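Cellulose biosynthesis protein BcsG (Salmonella typhimurium LT2, PDB 5OLT) is required for cellulose biosynthesis in this bacterium, the crystallised part being its zinc-binding extramembrane domain of the alkaline phosphatase family. Local coordinates at residues Ser168-Leu180 with Val188-Thr200. Numbering follows the deposited sequence.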
loop_
_atom_site.group_PDB
_atom_site.type_symbol
_atom_site.label_atom_id
_atom_site.label_comp_id
_atom_site.label_asym_id
_atom_site.label_seq_id
_atom_site.Cartn_x
_atom_site.Cartn_y
_atom_site.Cartn_z
ATOM N N SER A 168 10.634 4.812 -15.446
ATOM C CA SER A 168 11.977 4.311 -15.128
ATOM C C SER A 168 12.082 2.935 -15.723
ATOM O O SER A 168 11.098 2.220 -15.810
ATOM C CB SER A 168 12.231 4.182 -13.621
ATOM O OG SER A 168 12.054 5.389 -12.944
ATOM N N GLU A 169 13.289 2.556 -16.123
ATOM C CA GLU A 169 13.498 1.231 -16.695
ATOM C C GLU A 169 13.387 0.248 -15.553
ATOM O O GLU A 169 13.696 0.568 -14.415
ATOM C CB GLU A 169 14.870 1.110 -17.384
ATOM C CG GLU A 169 14.996 1.937 -18.671
ATOM C CD GLU A 169 14.078 1.461 -19.798
ATOM O OE1 GLU A 169 14.351 0.382 -20.370
ATOM O OE2 GLU A 169 13.090 2.169 -20.119
ATOM N N LEU A 170 12.892 -0.932 -15.867
ATOM C CA LEU A 170 12.861 -2.010 -14.915
ATOM C C LEU A 170 14.306 -2.388 -14.544
ATOM O O LEU A 170 15.145 -2.596 -15.452
ATOM C CB LEU A 170 12.100 -3.153 -15.561
ATOM C CG LEU A 170 11.825 -4.389 -14.768
ATOM C CD1 LEU A 170 11.001 -4.013 -13.518
ATOM C CD2 LEU A 170 11.037 -5.365 -15.646
ATOM N N MET A 171 14.604 -2.505 -13.238
ATOM C CA MET A 171 15.954 -2.873 -12.813
ATOM C C MET A 171 16.342 -4.226 -13.399
ATOM O O MET A 171 15.492 -5.099 -13.623
ATOM C CB MET A 171 16.090 -2.870 -11.294
ATOM C CG MET A 171 16.087 -1.464 -10.716
ATOM S SD MET A 171 16.391 -1.361 -8.944
ATOM C CE MET A 171 17.861 -2.387 -8.759
ATOM N N ASN A 172 17.631 -4.360 -13.699
ATOM C CA ASN A 172 18.168 -5.566 -14.313
ATOM C C ASN A 172 17.726 -6.841 -13.566
ATOM O O ASN A 172 17.926 -6.950 -12.357
ATOM C CB ASN A 172 19.694 -5.478 -14.316
ATOM C CG ASN A 172 20.355 -6.718 -14.906
ATOM O OD1 ASN A 172 19.832 -7.335 -15.838
ATOM N ND2 ASN A 172 21.525 -7.081 -14.364
ATOM N N GLN A 173 17.172 -7.778 -14.319
ATOM C CA GLN A 173 16.751 -9.076 -13.815
ATOM C C GLN A 173 17.640 -10.234 -14.299
ATOM O O GLN A 173 17.407 -11.382 -13.928
ATOM C CB GLN A 173 15.303 -9.319 -14.242
ATOM C CG GLN A 173 14.337 -8.355 -13.541
ATOM C CD GLN A 173 12.916 -8.505 -14.018
ATOM O OE1 GLN A 173 12.661 -8.797 -15.188
ATOM N NE2 GLN A 173 11.974 -8.234 -13.131
ATOM N N SER A 174 18.645 -9.941 -15.136
ATOM C CA SER A 174 19.534 -11.003 -15.650
ATOM C C SER A 174 20.247 -11.685 -14.502
ATOM O O SER A 174 20.719 -11.008 -13.574
ATOM C CB SER A 174 20.613 -10.435 -16.590
ATOM O OG SER A 174 20.031 -9.746 -17.669
ATOM N N GLY A 175 20.350 -13.016 -14.563
ATOM C CA GLY A 175 21.121 -13.748 -13.571
ATOM C C GLY A 175 20.382 -14.025 -12.272
ATOM O O GLY A 175 20.935 -14.660 -11.392
ATOM N N LEU A 176 19.148 -13.539 -12.132
ATOM C CA LEU A 176 18.407 -13.831 -10.908
ATOM C C LEU A 176 17.878 -15.255 -10.895
ATOM O O LEU A 176 17.445 -15.737 -11.915
ATOM C CB LEU A 176 17.231 -12.873 -10.755
ATOM C CG LEU A 176 17.552 -11.401 -10.491
ATOM C CD1 LEU A 176 16.247 -10.635 -10.582
ATOM C CD2 LEU A 176 18.209 -11.228 -9.122
ATOM N N PRO A 177 17.898 -15.921 -9.720
ATOM C CA PRO A 177 17.305 -17.250 -9.670
ATOM C C PRO A 177 15.781 -17.195 -9.751
ATOM O O PRO A 177 15.154 -16.227 -9.311
ATOM C CB PRO A 177 17.763 -17.811 -8.321
ATOM C CG PRO A 177 18.184 -16.653 -7.514
ATOM C CD PRO A 177 18.429 -15.494 -8.410
ATOM N N THR A 178 15.204 -18.203 -10.365
ATOM C CA THR A 178 13.759 -18.330 -10.489
ATOM C C THR A 178 13.216 -19.103 -9.290
ATOM O O THR A 178 13.692 -20.214 -8.955
ATOM C CB THR A 178 13.447 -19.071 -11.791
ATOM O OG1 THR A 178 13.791 -18.209 -12.875
ATOM C CG2 THR A 178 11.968 -19.403 -11.923
ATOM N N ALA A 179 12.239 -18.514 -8.603
ATOM C CA ALA A 179 11.578 -19.176 -7.479
ATOM C C ALA A 179 10.336 -19.962 -7.904
ATOM O O ALA A 179 10.067 -21.064 -7.350
ATOM C CB ALA A 179 11.201 -18.130 -6.475
ATOM N N LEU A 180 9.571 -19.394 -8.836
ATOM C CA LEU A 180 8.305 -19.952 -9.296
ATOM C C LEU A 180 8.181 -19.685 -10.782
ATOM O O LEU A 180 8.776 -18.767 -11.315
ATOM C CB LEU A 180 7.093 -19.294 -8.589
ATOM C CG LEU A 180 7.017 -19.504 -7.063
ATOM C CD1 LEU A 180 6.149 -18.416 -6.431
ATOM C CD2 LEU A 180 6.478 -20.892 -6.738
ATOM N N VAL A 188 8.922 -16.025 -11.877
ATOM C CA VAL A 188 8.874 -15.162 -10.689
ATOM C C VAL A 188 10.216 -15.361 -9.996
ATOM O O VAL A 188 10.545 -16.497 -9.564
ATOM C CB VAL A 188 7.704 -15.519 -9.760
ATOM C CG1 VAL A 188 7.682 -14.496 -8.614
ATOM C CG2 VAL A 188 6.393 -15.501 -10.539
ATOM N N TYR A 189 11.027 -14.308 -9.959
ATOM C CA TYR A 189 12.359 -14.417 -9.407
ATOM C C TYR A 189 12.331 -14.477 -7.882
ATOM O O TYR A 189 11.398 -13.945 -7.247
ATOM C CB TYR A 189 13.201 -13.217 -9.849
ATOM C CG TYR A 189 13.305 -13.178 -11.340
ATOM C CD1 TYR A 189 14.020 -14.173 -12.014
ATOM C CD2 TYR A 189 12.675 -12.169 -12.080
ATOM C CE1 TYR A 189 14.085 -14.187 -13.404
ATOM C CE2 TYR A 189 12.747 -12.170 -13.487
ATOM C CZ TYR A 189 13.459 -13.175 -14.124
ATOM O OH TYR A 189 13.541 -13.141 -15.505
ATOM N N ASP A 190 13.377 -15.052 -7.297
ATOM C CA ASP A 190 13.480 -15.106 -5.857
ATOM C C ASP A 190 13.548 -13.699 -5.270
ATOM O O ASP A 190 14.405 -12.872 -5.666
ATOM C CB ASP A 190 14.737 -15.855 -5.441
ATOM C CG ASP A 190 14.791 -16.035 -3.971
ATOM O OD1 ASP A 190 14.067 -16.917 -3.451
ATOM O OD2 ASP A 190 15.515 -15.269 -3.326
ATOM N N ASP A 191 12.716 -13.451 -4.264
ATOM C CA ASP A 191 12.622 -12.081 -3.738
ATOM C C ASP A 191 13.834 -11.658 -2.935
ATOM O O ASP A 191 14.233 -10.484 -2.985
ATOM C CB ASP A 191 11.359 -11.911 -2.923
ATOM C CG ASP A 191 10.143 -11.972 -3.816
ATOM O OD1 ASP A 191 10.158 -11.187 -4.826
ATOM O OD2 ASP A 191 9.241 -12.836 -3.591
ATOM N N LEU A 192 14.425 -12.595 -2.170
ATOM C CA LEU A 192 15.639 -12.240 -1.445
ATOM C C LEU A 192 16.739 -11.887 -2.425
ATOM O O LEU A 192 17.512 -10.955 -2.153
ATOM C CB LEU A 192 16.041 -13.369 -0.509
ATOM C CG LEU A 192 17.230 -13.137 0.426
ATOM C CD1 LEU A 192 17.024 -11.851 1.236
ATOM C CD2 LEU A 192 17.437 -14.373 1.309
ATOM N N ALA A 193 16.832 -12.603 -3.555
ATOM C CA ALA A 193 17.855 -12.259 -4.569
ATOM C C ALA A 193 17.617 -10.876 -5.176
ATOM O O ALA A 193 18.561 -10.101 -5.348
ATOM C CB ALA A 193 17.903 -13.308 -5.657
ATOM N N VAL A 194 16.350 -10.547 -5.469
ATOM C CA VAL A 194 16.019 -9.222 -5.986
ATOM C C VAL A 194 16.407 -8.145 -4.953
ATOM O O VAL A 194 16.993 -7.117 -5.308
ATOM C CB VAL A 194 14.505 -9.115 -6.301
ATOM C CG1 VAL A 194 14.130 -7.693 -6.676
ATOM C CG2 VAL A 194 14.116 -10.044 -7.451
ATOM N N LEU A 195 16.092 -8.378 -3.678
ATOM C CA LEU A 195 16.333 -7.380 -2.630
ATOM C C LEU A 195 17.837 -7.242 -2.383
ATOM O O LEU A 195 18.303 -6.137 -2.151
ATOM C CB LEU A 195 15.601 -7.757 -1.334
ATOM C CG LEU A 195 14.097 -7.515 -1.430
ATOM C CD1 LEU A 195 13.384 -8.344 -0.347
ATOM C CD2 LEU A 195 13.786 -6.015 -1.266
ATOM N N ASN A 196 18.570 -8.348 -2.404
ATOM C CA ASN A 196 20.024 -8.263 -2.200
ATOM C C ASN A 196 20.720 -7.517 -3.341
ATOM O O ASN A 196 21.688 -6.769 -3.100
ATOM C CB ASN A 196 20.616 -9.636 -1.996
ATOM C CG ASN A 196 20.481 -10.100 -0.558
ATOM O OD1 ASN A 196 20.448 -9.294 0.381
ATOM N ND2 ASN A 196 20.426 -11.408 -0.372
ATOM N N ARG A 197 20.224 -7.693 -4.557
ATOM C CA ARG A 197 20.742 -6.949 -5.710
ATOM C C ARG A 197 20.473 -5.457 -5.525
ATOM O O ARG A 197 21.327 -4.607 -5.759
ATOM C CB ARG A 197 20.135 -7.488 -7.015
ATOM C CG ARG A 197 20.516 -6.628 -8.224
ATOM C CD ARG A 197 20.111 -7.283 -9.527
ATOM N NE ARG A 197 20.894 -8.506 -9.779
ATOM C CZ ARG A 197 20.814 -9.245 -10.881
ATOM N NH1 ARG A 197 20.003 -8.903 -11.876
ATOM N NH2 ARG A 197 21.590 -10.330 -10.995
ATOM N N TRP A 198 19.268 -5.110 -5.059
ATOM C CA TRP A 198 18.943 -3.730 -4.759
ATOM C C TRP A 198 19.896 -3.150 -3.695
ATOM O O TRP A 198 20.413 -2.031 -3.845
ATOM C CB TRP A 198 17.481 -3.669 -4.273
ATOM C CG TRP A 198 17.049 -2.334 -3.784
ATOM C CD1 TRP A 198 16.581 -1.307 -4.545
ATOM C CD2 TRP A 198 17.079 -1.857 -2.441
ATOM N NE1 TRP A 198 16.316 -0.219 -3.769
ATOM C CE2 TRP A 198 16.611 -0.515 -2.463
ATOM C CE3 TRP A 198 17.441 -2.429 -1.213
ATOM C CZ2 TRP A 198 16.489 0.254 -1.307
ATOM C CZ3 TRP A 198 17.343 -1.654 -0.069
ATOM C CH2 TRP A 198 16.879 -0.322 -0.127
ATOM N N LEU A 199 20.156 -3.924 -2.648
ATOM C CA LEU A 199 20.987 -3.471 -1.516
ATOM C C LEU A 199 22.444 -3.228 -1.941
ATOM O O LEU A 199 23.059 -2.270 -1.505
ATOM C CB LEU A 199 20.927 -4.470 -0.355
ATOM C CG LEU A 199 21.666 -4.018 0.920
ATOM C CD1 LEU A 199 21.193 -2.656 1.443
ATOM C CD2 LEU A 199 21.502 -5.106 1.986
ATOM N N THR A 200 22.991 -4.087 -2.792
ATOM C CA THR A 200 24.362 -3.865 -3.315
ATOM C C THR A 200 24.385 -2.560 -4.145
ATOM O O THR A 200 25.294 -1.726 -3.994
ATOM C CB THR A 200 24.843 -5.010 -4.227
ATOM O OG1 THR A 200 24.111 -4.975 -5.457
ATOM C CG2 THR A 200 24.695 -6.404 -3.552
#
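L176 fills the closely packed middle of the contact, reaching across to several residues with different parts of its side chain. Its CB lies 3.7 Å from CD1 of Y189, its CD1 meets V194 CG2 at 3.8 Å, and its CD2 sits over the centre of the R197 guanidinium, 3.7 Å from CZ. Beside it, P177 rests CD and CG on the helix, with CD 3.6 Å from A193 CB. Along the same side of the Y189 ring, the Q173 amide approaches CE2 obliquely, turned 58° from the ring plane and tied through NE2 to the backbone oxygens of M147 and H149.

Strands 178-181 and 187-189 form a two-stranded antiparallel hairpin with a classic beta bulge: A179 N and L180 N both donate to V188 O. Just beyond, D190 N bonds to P177 O at 2.9 Å, while D190 OD2 caps helix 191-203 by accepting from A193 N.

Toward solvent, packing gives way to polar links around the type II turn Q173-L176. The R197 side chain, bent at chi3 (-67°), brings NH1 and NH2 end-on to S174 O, each at 2.8 Å and in the guanidinium plane; NH1 also reaches N172 O from above that carbonyl's plane. N172 OD1 closes an Asx turn onto S174 N.

Packing is sparser at the far end: in one of two M171 conformers SD stands 4.4 Å from CD1 of buried W198.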